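Local structure of protease Do-like 2, chloroplastic (Arabidopsis thaliana, 4FLN) at residues S45-V50 with T153-P158; Y157-D162 with I195-S200; P356-V361 with S407-R412; F380-E385 with G413-I418. The protein performs, as a chloroplast serine protease, the primary cleavage of the photodamaged D1 protein of plant photosystem II. All blocks are in the same frame, centred on the assembly; numbering follows the deposited sequence.

Interaction 1. Residues S45-V50 with T153-P158; sequences SFLNAV and TVVGYP
The chymotrypsin-like fold of this S1C protease pairs two six-stranded antiparallel beta-barrels, and here the chain entering the first strand of one (50-57) packs on the first strand of the other (151-156). A type I turn from L47 to V50, with V50 N bonded to L47 O, brings both of these side chains up to V155. V50 carries the contact. Its CB points at the second barrel and lies 4.1 Å from V155 CG1. Beyond CB the side chain forks: CG2, beside the backbone N, meets V155 CG1 at 3.6 Å, while CG1, anti to that N (chi1 -174°), reaches past V155 to Y157 CE2 at 3.7 Å. V155 is turned the same way, so its other methyl, CG2, is left for L47 CD2, 3.9 Å away; the two side chains cross nearly at right angles. Around these methyls, P203 touches V50 and F205 touches V155, both from strand 203-205. The Y157 ring slides past V50 in the opposite direction, its plane running through V50 C at the ring edge. Y157 OH thereby donates a 3.1 Å hydrogen bond to V50 O, standing above the carbonyl plane, with a C=O...OH angle of 116°.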
loop_
_atom_site.group_PDB
_atom_site.type_symbol
_atom_site.label_atom_id
_atom_site.label_comp_id
_atom_site.label_asym_id
_atom_site.label_seq_id
_atom_site.Cartn_x
_atom_site.Cartn_y
_atom_site.Cartn_z
ATOM N N SER B 45 -29.457 -38.065 -8.649
ATOM C CA SER B 45 -28.678 -39.294 -8.712
ATOM C C SER B 45 -27.254 -38.980 -9.138
ATOM O O SER B 45 -26.305 -39.627 -8.692
ATOM C CB SER B 45 -29.304 -40.273 -9.703
ATOM O OG SER B 45 -29.230 -39.766 -11.024
ATOM N N PHE B 46 -27.118 -37.982 -10.009
ATOM C CA PHE B 46 -25.820 -37.587 -10.546
ATOM C C PHE B 46 -24.950 -36.988 -9.459
ATOM O O PHE B 46 -23.772 -37.323 -9.341
ATOM C CB PHE B 46 -25.978 -36.591 -11.701
ATOM C CG PHE B 46 -26.508 -37.207 -12.967
ATOM C CD1 PHE B 46 -25.830 -38.245 -13.585
ATOM C CD2 PHE B 46 -27.677 -36.741 -13.544
ATOM C CE1 PHE B 46 -26.315 -38.819 -14.752
ATOM C CE2 PHE B 46 -28.164 -37.307 -14.714
ATOM C CZ PHE B 46 -27.479 -38.349 -15.316
ATOM N N LEU B 47 -25.536 -36.105 -8.661
ATOM C CA LEU B 47 -24.805 -35.457 -7.583
ATOM C C LEU B 47 -24.330 -36.476 -6.552
ATOM O O LEU B 47 -23.400 -36.217 -5.783
ATOM C CB LEU B 47 -25.672 -34.389 -6.913
ATOM C CG LEU B 47 -26.425 -33.449 -7.854
ATOM C CD1 LEU B 47 -26.890 -32.222 -7.098
ATOM C CD2 LEU B 47 -25.558 -33.040 -9.035
ATOM N N ASN B 48 -24.966 -37.642 -6.543
ATOM C CA ASN B 48 -24.623 -38.682 -5.582
ATOM C C ASN B 48 -23.317 -39.384 -5.934
ATOM O O ASN B 48 -22.747 -40.122 -5.125
ATOM C CB ASN B 48 -25.772 -39.683 -5.432
ATOM C CG ASN B 48 -26.847 -39.192 -4.476
ATOM O OD1 ASN B 48 -26.735 -39.364 -3.262
ATOM N ND2 ASN B 48 -27.892 -38.570 -5.018
ATOM N N ALA B 49 -22.838 -39.131 -7.143
ATOM C CA ALA B 49 -21.577 -39.700 -7.581
ATOM C C ALA B 49 -20.410 -38.811 -7.180
ATOM O O ALA B 49 -19.254 -39.206 -7.313
ATOM C CB ALA B 49 -21.592 -39.898 -9.078
ATOM N N VAL B 50 -20.718 -37.608 -6.699
ATOM C CA VAL B 50 -19.686 -36.642 -6.323
ATOM C C VAL B 50 -19.336 -36.825 -4.861
ATOM O O VAL B 50 -20.208 -37.077 -4.034
ATOM C CB VAL B 50 -20.126 -35.178 -6.566
ATOM C CG1 VAL B 50 -18.975 -34.217 -6.304
ATOM C CG2 VAL B 50 -20.627 -35.005 -7.974
ATOM N N THR B 153 -22.438 -27.561 -16.189
ATOM C CA THR B 153 -22.542 -27.337 -14.754
ATOM C C THR B 153 -21.389 -28.041 -14.058
ATOM O O THR B 153 -21.027 -29.170 -14.407
ATOM C CB THR B 153 -23.893 -27.796 -14.130
ATOM O OG1 THR B 153 -23.923 -29.221 -14.031
ATOM C CG2 THR B 153 -25.070 -27.328 -14.952
ATOM N N VAL B 154 -20.809 -27.347 -13.083
ATOM C CA VAL B 154 -19.728 -27.870 -12.270
ATOM C C VAL B 154 -20.299 -28.215 -10.903
ATOM O O VAL B 154 -21.015 -27.410 -10.312
ATOM C CB VAL B 154 -18.629 -26.809 -12.129
ATOM C CG1 VAL B 154 -17.717 -27.089 -10.937
ATOM C CG2 VAL B 154 -17.845 -26.695 -13.420
ATOM N N VAL B 155 -19.995 -29.412 -10.409
ATOM C CA VAL B 155 -20.470 -29.868 -9.103
ATOM C C VAL B 155 -19.321 -30.184 -8.144
ATOM O O VAL B 155 -18.370 -30.882 -8.500
ATOM C CB VAL B 155 -21.348 -31.121 -9.248
ATOM C CG1 VAL B 155 -21.760 -31.639 -7.894
ATOM C CG2 VAL B 155 -22.577 -30.800 -10.085
ATOM N N GLY B 156 -19.416 -29.683 -6.919
ATOM C CA GLY B 156 -18.350 -29.872 -5.954
ATOM C C GLY B 156 -18.694 -29.439 -4.544
ATOM O O GLY B 156 -19.826 -29.062 -4.250
ATOM N N TYR B 157 -17.710 -29.499 -3.659
ATOM C CA TYR B 157 -17.927 -29.119 -2.275
ATOM C C TYR B 157 -17.132 -27.875 -1.913
ATOM O O TYR B 157 -15.919 -27.940 -1.758
ATOM C CB TYR B 157 -17.555 -30.275 -1.347
ATOM C CG TYR B 157 -18.437 -31.484 -1.539
ATOM C CD1 TYR B 157 -19.556 -31.681 -0.744
ATOM C CD2 TYR B 157 -18.164 -32.416 -2.527
ATOM C CE1 TYR B 157 -20.375 -32.775 -0.925
ATOM C CE2 TYR B 157 -18.977 -33.515 -2.715
ATOM C CZ TYR B 157 -20.084 -33.689 -1.910
ATOM O OH TYR B 157 -20.900 -34.785 -2.083
ATOM N N PRO B 158 -17.825 -26.738 -1.737
ATOM C CA PRO B 158 -17.144 -25.479 -1.411
ATOM C C PRO B 158 -16.328 -25.625 -0.135
ATOM O O PRO B 158 -16.594 -26.527 0.665
ATOM C CB PRO B 158 -18.301 -24.507 -1.149
ATOM C CG PRO B 158 -19.510 -25.144 -1.733
ATOM C CD PRO B 158 -19.291 -26.616 -1.666
#

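Interaction 2. Residues Y157-D162 with I195-S200; sequences YPLGGD and INPGNS
Y157 directs its CB away from 195-200 and makes the contact with its backbone: its C lies 3.2 Å from N199 OD1. S77 OG is hydrogen-bonded to both Y157 N and G198 O, tying the two segments together at this end. At P158 the ring lies alongside the N199 side chain, pointing the same way, with CD next to N199 OD1, while P158 CB touches N196 ND2 at 3.4 Å. L159 follows, its N giving a long, weak hydrogen bond to N196 OD1. Its side chain crosses that of N196 obliquely and sets CD2 3.4 Å from the bare CA of G198. L159 O takes a 2.8 Å hydrogen bond from a water that accepts from N196 ND2, so both ends of that amide are used. Farther along, G160 O accepts a hydrogen bond from R173 NH2 of a neighbouring subunit. N196, with CG anti to its backbone N (chi1 176°), also accepts in its carbonyl plane from G198 N at 2.6 Å, an Asx turn leading into the 3-10 segment 197-199. This loop precedes S200, the probable nucleophile; in active relatives the N-H matching G198 helps form the oxyanion hole, and its engagement by N196 is consistent with a resting enzyme.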
loop_
_atom_site.group_PDB
_atom_site.type_symbol
_atom_site.label_atom_id
_atom_site.label_comp_id
_atom_site.label_asym_id
_atom_site.label_seq_id
_atom_site.Cartn_x
_atom_site.Cartn_y
_atom_site.Cartn_z
ATOM N N TYR B 157 -17.710 -29.499 -3.659
ATOM C CA TYR B 157 -17.927 -29.119 -2.275
ATOM C C TYR B 157 -17.132 -27.875 -1.913
ATOM O O TYR B 157 -15.919 -27.940 -1.758
ATOM C CB TYR B 157 -17.555 -30.275 -1.347
ATOM C CG TYR B 157 -18.437 -31.484 -1.539
ATOM C CD1 TYR B 157 -19.556 -31.681 -0.744
ATOM C CD2 TYR B 157 -18.164 -32.416 -2.527
ATOM C CE1 TYR B 157 -20.375 -32.775 -0.925
ATOM C CE2 TYR B 157 -18.977 -33.515 -2.715
ATOM C CZ TYR B 157 -20.084 -33.689 -1.910
ATOM O OH TYR B 157 -20.900 -34.785 -2.083
ATOM N N PRO B 158 -17.825 -26.738 -1.737
ATOM C CA PRO B 158 -17.144 -25.479 -1.411
ATOM C C PRO B 158 -16.328 -25.625 -0.135
ATOM O O PRO B 158 -16.594 -26.527 0.665
ATOM C CB PRO B 158 -18.301 -24.507 -1.149
ATOM C CG PRO B 158 -19.510 -25.144 -1.733
ATOM C CD PRO B 158 -19.291 -26.616 -1.666
ATOM N N LEU B 159 -15.337 -24.760 0.049
ATOM C CA LEU B 159 -14.624 -24.705 1.315
ATOM C C LEU B 159 -15.605 -24.290 2.407
ATOM O O LEU B 159 -16.305 -23.287 2.271
ATOM C CB LEU B 159 -13.453 -23.730 1.228
ATOM C CG LEU B 159 -12.375 -24.153 0.229
ATOM C CD1 LEU B 159 -11.054 -23.480 0.524
ATOM C CD2 LEU B 159 -12.203 -25.651 0.284
ATOM N N GLY B 160 -15.677 -25.077 3.475
ATOM C CA GLY B 160 -16.618 -24.819 4.550
ATOM C C GLY B 160 -17.987 -25.400 4.255
ATOM O O GLY B 160 -18.368 -25.546 3.095
ATOM N N GLY B 161 -18.732 -25.731 5.304
ATOM C CA GLY B 161 -20.073 -26.270 5.148
ATOM C C GLY B 161 -20.104 -27.731 4.725
ATOM O O GLY B 161 -19.130 -28.258 4.186
ATOM N N ASP B 162 -21.239 -28.380 4.967
ATOM C CA ASP B 162 -21.409 -29.807 4.708
ATOM C C ASP B 162 -22.094 -30.101 3.367
ATOM O O ASP B 162 -22.313 -31.266 3.010
ATOM C CB ASP B 162 -22.232 -30.445 5.835
ATOM C CG ASP B 162 -22.098 -29.703 7.155
ATOM O OD1 ASP B 162 -21.149 -30.002 7.912
ATOM O OD2 ASP B 162 -22.948 -28.830 7.444
ATOM N N ILE B 195 -15.406 -20.871 -10.247
ATOM C CA ILE B 195 -15.337 -22.121 -9.499
ATOM C C ILE B 195 -14.655 -21.950 -8.136
ATOM O O ILE B 195 -13.580 -21.368 -8.041
ATOM C CB ILE B 195 -14.601 -23.204 -10.319
ATOM C CG1 ILE B 195 -15.263 -23.358 -11.692
ATOM C CG2 ILE B 195 -14.592 -24.537 -9.577
ATOM C CD1 ILE B 195 -14.612 -24.386 -12.594
ATOM N N ASN B 196 -15.294 -22.455 -7.084
ATOM C CA ASN B 196 -14.738 -22.430 -5.730
ATOM C C ASN B 196 -13.590 -23.433 -5.590
ATOM O O ASN B 196 -13.691 -24.576 -6.044
ATOM C CB ASN B 196 -15.851 -22.737 -4.713
ATOM C CG ASN B 196 -15.349 -22.823 -3.269
ATOM O OD1 ASN B 196 -14.316 -23.427 -2.979
ATOM N ND2 ASN B 196 -16.101 -22.227 -2.356
ATOM N N PRO B 197 -12.493 -23.014 -4.945
ATOM C CA PRO B 197 -11.323 -23.886 -4.813
ATOM C C PRO B 197 -11.705 -25.273 -4.334
ATOM O O PRO B 197 -11.259 -26.264 -4.913
ATOM C CB PRO B 197 -10.479 -23.182 -3.746
ATOM C CG PRO B 197 -11.146 -21.839 -3.496
ATOM C CD PRO B 197 -12.195 -21.637 -4.530
ATOM N N GLY B 198 -12.550 -25.345 -3.315
ATOM C CA GLY B 198 -13.023 -26.625 -2.823
ATOM C C GLY B 198 -13.748 -27.425 -3.891
ATOM O O GLY B 198 -13.932 -28.634 -3.746
ATOM N N ASN B 199 -14.158 -26.757 -4.966
ATOM C CA ASN B 199 -14.951 -27.415 -6.006
ATOM C C ASN B 199 -14.200 -28.235 -7.052
ATOM O O ASN B 199 -14.794 -29.102 -7.682
ATOM C CB ASN B 199 -15.906 -26.430 -6.679
ATOM C CG ASN B 199 -17.247 -26.395 -6.007
ATOM O OD1 ASN B 199 -17.341 -26.484 -4.785
ATOM N ND2 ASN B 199 -18.299 -26.299 -6.798
ATOM N N SER B 200 -12.914 -27.962 -7.254
ATOM C CA SER B 200 -12.082 -28.878 -8.031
ATOM C C SER B 200 -11.726 -29.921 -7.013
ATOM O O SER B 200 -11.549 -29.571 -5.857
ATOM C CB SER B 200 -10.814 -28.179 -8.538
ATOM O OG SER B 200 -9.991 -27.740 -7.473
HETATM O O HOH W 1 -16.032 -21.216 0.459
#

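Interaction 3. Residues P356-V361 with S407-R412; sequences PRVHLV and SVARFR
L360 and V358 both extend CB toward 407-412, with H359 between them facing away. V358 stands with CG1 anti to the backbone N (chi1 173°), which sends that methyl straight to A409 CB at 3.7 Å, tip to tip; V358 also touches T287. L360 takes the same first torsion, CG anti to N (chi1 171°), and its second, chi2 58°, turns CD1 aside and leaves CD2 roughly anti to CA, pointing on to S407, 3.2 Å from OG and 3.9 Å from CB. Nearer the backbone, L360 CB rests 3.9 Å from A409 N, and CD2 passes V408 O at 4.0 Å, so the leucine touches each of S407, V408 and A409. The segment 356-361 is part of the connection from strand 346-353, the last of the first PDZ domain, to the second PDZ domain, whose helix 398-406 ends just ahead of S407; the contact therefore lays the interdomain linker against the second domain. S407 OG, likewise anti to its N, also makes a weak hydrogen bond to the backbone of a bound peptide. On the linker, R357 runs alongside the H359 ring, its CG over one face near the rim, and H359 CE1 lies in plane at the edge of the guanidinium. That guanidinium forms a salt bridge through NE to E285 OE2 and a cation-pi contact with an aromatic side chain of the same peptide.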
loop_
_atom_site.group_PDB
_atom_site.type_symbol
_atom_site.label_atom_id
_atom_site.label_comp_id
_atom_site.label_asym_id
_atom_site.label_seq_id
_atom_site.Cartn_x
_atom_site.Cartn_y
_atom_site.Cartn_z
ATOM N N PRO B 356 8.327 -36.974 -22.840
ATOM C CA PRO B 356 7.979 -35.870 -21.944
ATOM C C PRO B 356 9.172 -34.956 -21.737
ATOM O O PRO B 356 10.305 -35.415 -21.798
ATOM C CB PRO B 356 7.609 -36.578 -20.636
ATOM C CG PRO B 356 8.036 -37.986 -20.793
ATOM C CD PRO B 356 8.020 -38.280 -22.241
ATOM N N ARG B 357 8.915 -33.673 -21.517
ATOM C CA ARG B 357 9.988 -32.705 -21.353
ATOM C C ARG B 357 10.927 -33.102 -20.219
ATOM O O ARG B 357 10.481 -33.584 -19.177
ATOM C CB ARG B 357 9.408 -31.323 -21.080
ATOM C CG ARG B 357 10.312 -30.194 -21.508
ATOM C CD ARG B 357 9.507 -29.049 -22.100
ATOM N NE ARG B 357 10.374 -28.096 -22.780
ATOM C CZ ARG B 357 10.994 -27.093 -22.169
ATOM N NH1 ARG B 357 10.834 -26.916 -20.866
ATOM N NH2 ARG B 357 11.770 -26.264 -22.857
ATOM N N VAL B 358 12.226 -32.900 -20.438
ATOM C CA VAL B 358 13.241 -33.076 -19.400
ATOM C C VAL B 358 13.600 -31.710 -18.797
ATOM O O VAL B 358 14.201 -30.864 -19.462
ATOM C CB VAL B 358 14.514 -33.728 -19.980
ATOM C CG1 VAL B 358 15.637 -33.762 -18.951
ATOM C CG2 VAL B 358 14.208 -35.124 -20.492
ATOM N N HIS B 359 13.233 -31.496 -17.538
ATOM C CA HIS B 359 13.422 -30.197 -16.902
ATOM C C HIS B 359 14.695 -30.131 -16.062
ATOM O O HIS B 359 14.784 -30.758 -15.010
ATOM C CB HIS B 359 12.229 -29.887 -16.007
ATOM C CG HIS B 359 10.986 -29.533 -16.753
ATOM N ND1 HIS B 359 10.756 -28.268 -17.254
ATOM C CD2 HIS B 359 9.893 -30.270 -17.065
ATOM C CE1 HIS B 359 9.579 -28.245 -17.854
ATOM N NE2 HIS B 359 9.036 -29.446 -17.755
ATOM N N LEU B 360 15.668 -29.347 -16.506
ATOM C CA LEU B 360 16.940 -29.232 -15.797
ATOM C C LEU B 360 16.707 -28.776 -14.363
ATOM O O LEU B 360 17.273 -29.326 -13.420
ATOM C CB LEU B 360 17.854 -28.253 -16.523
ATOM C CG LEU B 360 19.129 -27.877 -15.778
ATOM C CD1 LEU B 360 19.934 -29.125 -15.476
ATOM C CD2 LEU B 360 19.948 -26.863 -16.583
ATOM N N VAL B 361 15.864 -27.763 -14.213
ATOM C CA VAL B 361 15.400 -27.334 -12.911
ATOM C C VAL B 361 13.941 -27.757 -12.835
ATOM O O VAL B 361 13.068 -27.113 -13.416
ATOM C CB VAL B 361 15.495 -25.798 -12.793
ATOM C CG1 VAL B 361 14.861 -25.309 -11.504
ATOM C CG2 VAL B 361 16.943 -25.339 -12.911
ATOM N N SER B 407 17.875 -22.301 -19.388
ATOM C CA SER B 407 18.777 -23.415 -19.671
ATOM C C SER B 407 18.092 -24.773 -19.844
ATOM O O SER B 407 17.089 -25.070 -19.199
ATOM C CB SER B 407 19.863 -23.507 -18.604
ATOM O OG SER B 407 20.611 -24.692 -18.774
ATOM N N VAL B 408 18.655 -25.598 -20.721
ATOM C CA VAL B 408 18.097 -26.916 -20.998
ATOM C C VAL B 408 19.064 -28.005 -20.556
ATOM O O VAL B 408 20.260 -27.772 -20.461
ATOM C CB VAL B 408 17.790 -27.109 -22.501
ATOM C CG1 VAL B 408 16.919 -25.984 -23.008
ATOM C CG2 VAL B 408 19.075 -27.192 -23.301
ATOM N N ALA B 409 18.538 -29.190 -20.278
ATOM C CA ALA B 409 19.374 -30.334 -19.942
ATOM C C ALA B 409 20.253 -30.749 -21.127
ATOM O O ALA B 409 19.752 -30.951 -22.230
ATOM C CB ALA B 409 18.502 -31.503 -19.493
ATOM N N ARG B 410 21.560 -30.871 -20.895
ATOM C CA ARG B 410 22.498 -31.337 -21.923
ATOM C C ARG B 410 22.530 -32.864 -22.034
ATOM O O ARG B 410 22.962 -33.414 -23.049
ATOM C CB ARG B 410 23.915 -30.814 -21.659
ATOM C CG ARG B 410 24.082 -29.309 -21.802
ATOM C CD ARG B 410 25.494 -28.881 -21.435
ATOM N NE ARG B 410 25.886 -29.395 -20.124
ATOM C CZ ARG B 410 26.530 -28.692 -19.196
ATOM N NH1 ARG B 410 26.868 -27.426 -19.421
ATOM N NH2 ARG B 410 26.834 -29.260 -18.034
ATOM N N PHE B 411 22.092 -33.541 -20.978
ATOM C CA PHE B 411 21.979 -34.999 -20.979
ATOM C C PHE B 411 20.980 -35.421 -19.910
ATOM O O PHE B 411 20.630 -34.623 -19.038
ATOM C CB PHE B 411 23.337 -35.643 -20.722
ATOM C CG PHE B 411 24.023 -35.128 -19.491
ATOM C CD1 PHE B 411 23.714 -35.643 -18.243
ATOM C CD2 PHE B 411 24.969 -34.121 -19.578
ATOM C CE1 PHE B 411 24.339 -35.166 -17.107
ATOM C CE2 PHE B 411 25.597 -33.644 -18.442
ATOM C CZ PHE B 411 25.282 -34.170 -17.208
ATOM N N ARG B 412 20.501 -36.658 -19.978
ATOM C CA ARG B 412 19.532 -37.115 -18.989
ATOM C C ARG B 412 20.226 -37.175 -17.639
ATOM O O ARG B 412 21.401 -37.505 -17.569
ATOM C CB ARG B 412 18.948 -38.474 -19.373
#

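Interaction 4. Residues F380-E385 with G413-I418; sequences FTPLSE and GEQIVI
Two short strand ends meet antiparallel in the second PDZ domain, their touching parts running 123° apart, and the pairing sorts the side chains onto two faces. T381 and I418, the hydrogen-bonded pair, lie side by side on one face: I418 N gives a nearly straight 2.8 Å bond to T381 O, and T381 N returns one to I418 O. I418 CG1 sits in the crowded position between its backbone N and carbonyl carbon (chi1 70°), against T381 O and OG1. That leaves CG2, anti to the carbonyl carbon, to meet L383 CG at 3.9 Å, the two side chains crossing at about a right angle. L383 N continues the pairing with a 2.9 Å bond to I416 O, and its CB faces I416 CB at 4.1 Å; a water then bridges L383 O and I416 N. On the other face are P382 and V417, the non-hydrogen-bonded pair. P382 runs alongside the extended Q415 chain, its CG equally close to OE1 and NE2 of the amide, 3.6 Å each; Q415 OE1 itself is held by I450 N. F380 brings CB to V417 CG1, and I418 O lies at the edge of its ring, near the ring plane, 3.6 Å from CD1. Strand 437-442 lies beyond, V439 touching F380 and V417. L387 of helix 385-391 touches T381 and I418, I388 packs on L383, and L400 and A404 of helix 398-406 meet L383 too.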
loop_
_atom_site.group_PDB
_atom_site.type_symbol
_atom_site.label_atom_id
_atom_site.label_comp_id
_atom_site.label_asym_id
_atom_site.label_seq_id
_atom_site.Cartn_x
_atom_site.Cartn_y
_atom_site.Cartn_z
ATOM N N PHE B 380 24.595 -28.881 0.299
ATOM C CA PHE B 380 24.271 -28.948 -1.128
ATOM C C PHE B 380 22.870 -29.530 -1.416
ATOM O O PHE B 380 22.468 -30.528 -0.823
ATOM C CB PHE B 380 25.326 -29.783 -1.865
ATOM C CG PHE B 380 26.716 -29.212 -1.805
ATOM C CD1 PHE B 380 27.057 -28.102 -2.555
ATOM C CD2 PHE B 380 27.691 -29.808 -1.031
ATOM C CE1 PHE B 380 28.333 -27.586 -2.521
ATOM C CE2 PHE B 380 28.972 -29.294 -0.987
ATOM C CZ PHE B 380 29.291 -28.178 -1.733
ATOM N N THR B 381 22.129 -28.892 -2.318
ATOM C CA THR B 381 20.921 -29.488 -2.898
ATOM C C THR B 381 20.822 -29.164 -4.381
ATOM O O THR B 381 21.464 -28.220 -4.864
ATOM C CB THR B 381 19.619 -28.978 -2.261
ATOM O OG1 THR B 381 19.747 -27.582 -1.978
ATOM C CG2 THR B 381 19.297 -29.722 -1.003
ATOM N N PRO B 382 20.005 -29.940 -5.113
ATOM C CA PRO B 382 19.713 -29.581 -6.502
ATOM C C PRO B 382 18.797 -28.359 -6.538
ATOM O O PRO B 382 17.932 -28.189 -5.678
ATOM C CB PRO B 382 18.998 -30.823 -7.042
ATOM C CG PRO B 382 19.311 -31.910 -6.075
ATOM C CD PRO B 382 19.399 -31.228 -4.752
ATOM N N LEU B 383 19.023 -27.488 -7.511
ATOM C CA LEU B 383 18.176 -26.332 -7.703
ATOM C C LEU B 383 16.845 -26.852 -8.225
ATOM O O LEU B 383 16.802 -27.712 -9.110
ATOM C CB LEU B 383 18.819 -25.391 -8.724
ATOM C CG LEU B 383 18.659 -23.867 -8.671
ATOM C CD1 LEU B 383 18.428 -23.354 -10.073
ATOM C CD2 LEU B 383 17.550 -23.418 -7.751
ATOM N N SER B 384 15.756 -26.351 -7.659
ATOM C CA SER B 384 14.428 -26.726 -8.116
ATOM C C SER B 384 13.513 -25.512 -8.052
ATOM O O SER B 384 13.819 -24.532 -7.384
ATOM C CB SER B 384 13.864 -27.877 -7.275
ATOM O OG SER B 384 13.543 -27.459 -5.958
ATOM N N GLU B 385 12.386 -25.569 -8.743
ATOM C CA GLU B 385 11.472 -24.441 -8.713
ATOM C C GLU B 385 10.937 -24.161 -7.297
ATOM O O GLU B 385 10.972 -23.019 -6.826
ATOM C CB GLU B 385 10.351 -24.619 -9.732
ATOM C CG GLU B 385 10.253 -23.453 -10.710
ATOM C CD GLU B 385 11.414 -23.398 -11.701
ATOM O OE1 GLU B 385 11.822 -24.469 -12.208
ATOM O OE2 GLU B 385 11.915 -22.283 -11.978
ATOM N N GLY B 413 19.513 -36.820 -16.576
ATOM C CA GLY B 413 20.072 -36.874 -15.234
ATOM C C GLY B 413 20.864 -35.653 -14.777
ATOM O O GLY B 413 21.313 -35.590 -13.634
ATOM N N GLU B 414 21.038 -34.674 -15.656
ATOM C CA GLU B 414 21.765 -33.467 -15.286
ATOM C C GLU B 414 20.992 -32.644 -14.255
ATOM O O GLU B 414 19.764 -32.579 -14.281
ATOM C CB GLU B 414 22.086 -32.619 -16.519
ATOM C CG GLU B 414 22.922 -31.386 -16.223
ATOM C CD GLU B 414 23.034 -30.448 -17.415
ATOM O OE1 GLU B 414 22.529 -30.809 -18.495
ATOM O OE2 GLU B 414 23.619 -29.350 -17.274
ATOM N N GLN B 415 21.728 -32.035 -13.334
ATOM C CA GLN B 415 21.156 -31.115 -12.369
ATOM C C GLN B 415 22.079 -29.933 -12.242
ATOM O O GLN B 415 23.224 -29.975 -12.676
ATOM C CB GLN B 415 21.029 -31.757 -10.989
ATOM C CG GLN B 415 19.998 -32.847 -10.873
ATOM C CD GLN B 415 19.978 -33.464 -9.491
ATOM O OE1 GLN B 415 20.998 -33.506 -8.810
ATOM N NE2 GLN B 415 18.814 -33.942 -9.066
ATOM N N ILE B 416 21.556 -28.872 -11.651
ATOM C CA ILE B 416 22.360 -27.770 -11.183
ATOM C C ILE B 416 22.450 -28.016 -9.690
ATOM O O ILE B 416 21.429 -28.087 -8.996
ATOM C CB ILE B 416 21.679 -26.406 -11.451
ATOM C CG1 ILE B 416 21.449 -26.200 -12.945
ATOM C CG2 ILE B 416 22.517 -25.270 -10.914
ATOM C CD1 ILE B 416 20.654 -24.959 -13.262
ATOM N N VAL B 417 23.667 -28.202 -9.200
ATOM C CA VAL B 417 23.861 -28.406 -7.782
ATOM C C VAL B 417 24.233 -27.074 -7.164
ATOM O O VAL B 417 25.130 -26.378 -7.649
ATOM C CB VAL B 417 24.972 -29.416 -7.503
ATOM C CG1 VAL B 417 25.052 -29.699 -6.003
ATOM C CG2 VAL B 417 24.727 -30.689 -8.285
ATOM N N ILE B 418 23.527 -26.703 -6.107
ATOM C CA ILE B 418 23.838 -25.456 -5.453
ATOM C C ILE B 418 24.271 -25.668 -4.018
ATOM O O ILE B 418 23.898 -26.638 -3.363
ATOM C CB ILE B 418 22.662 -24.473 -5.475
ATOM C CG1 ILE B 418 21.547 -24.971 -4.559
ATOM C CG2 ILE B 418 22.162 -24.264 -6.892
ATOM C CD1 ILE B 418 20.728 -23.853 -3.963
HETATM O O HOH W 2 18.584 -28.695 -11.219
#

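The four contacts fall into two groups. Interactions 1 and 2 belong to the protease domain, with centres 11 Å apart; they share Y157 and P158, and G156 C of the first touches N199 OD1 of the second at 3.3 Å. Interaction 2 holds S200 of the probable charge relay, and the side chains of its P197 and of H91 are about 7 Å apart. Interactions 3 and 4 concern the second PDZ domain, centres 12 Å apart; their segments alternate along the chain and touch where L360 CD1 meets E414 O at 3.7 Å. The bound peptide is reached from interaction 3, whose centre lies about 37 Å from that of interaction 2.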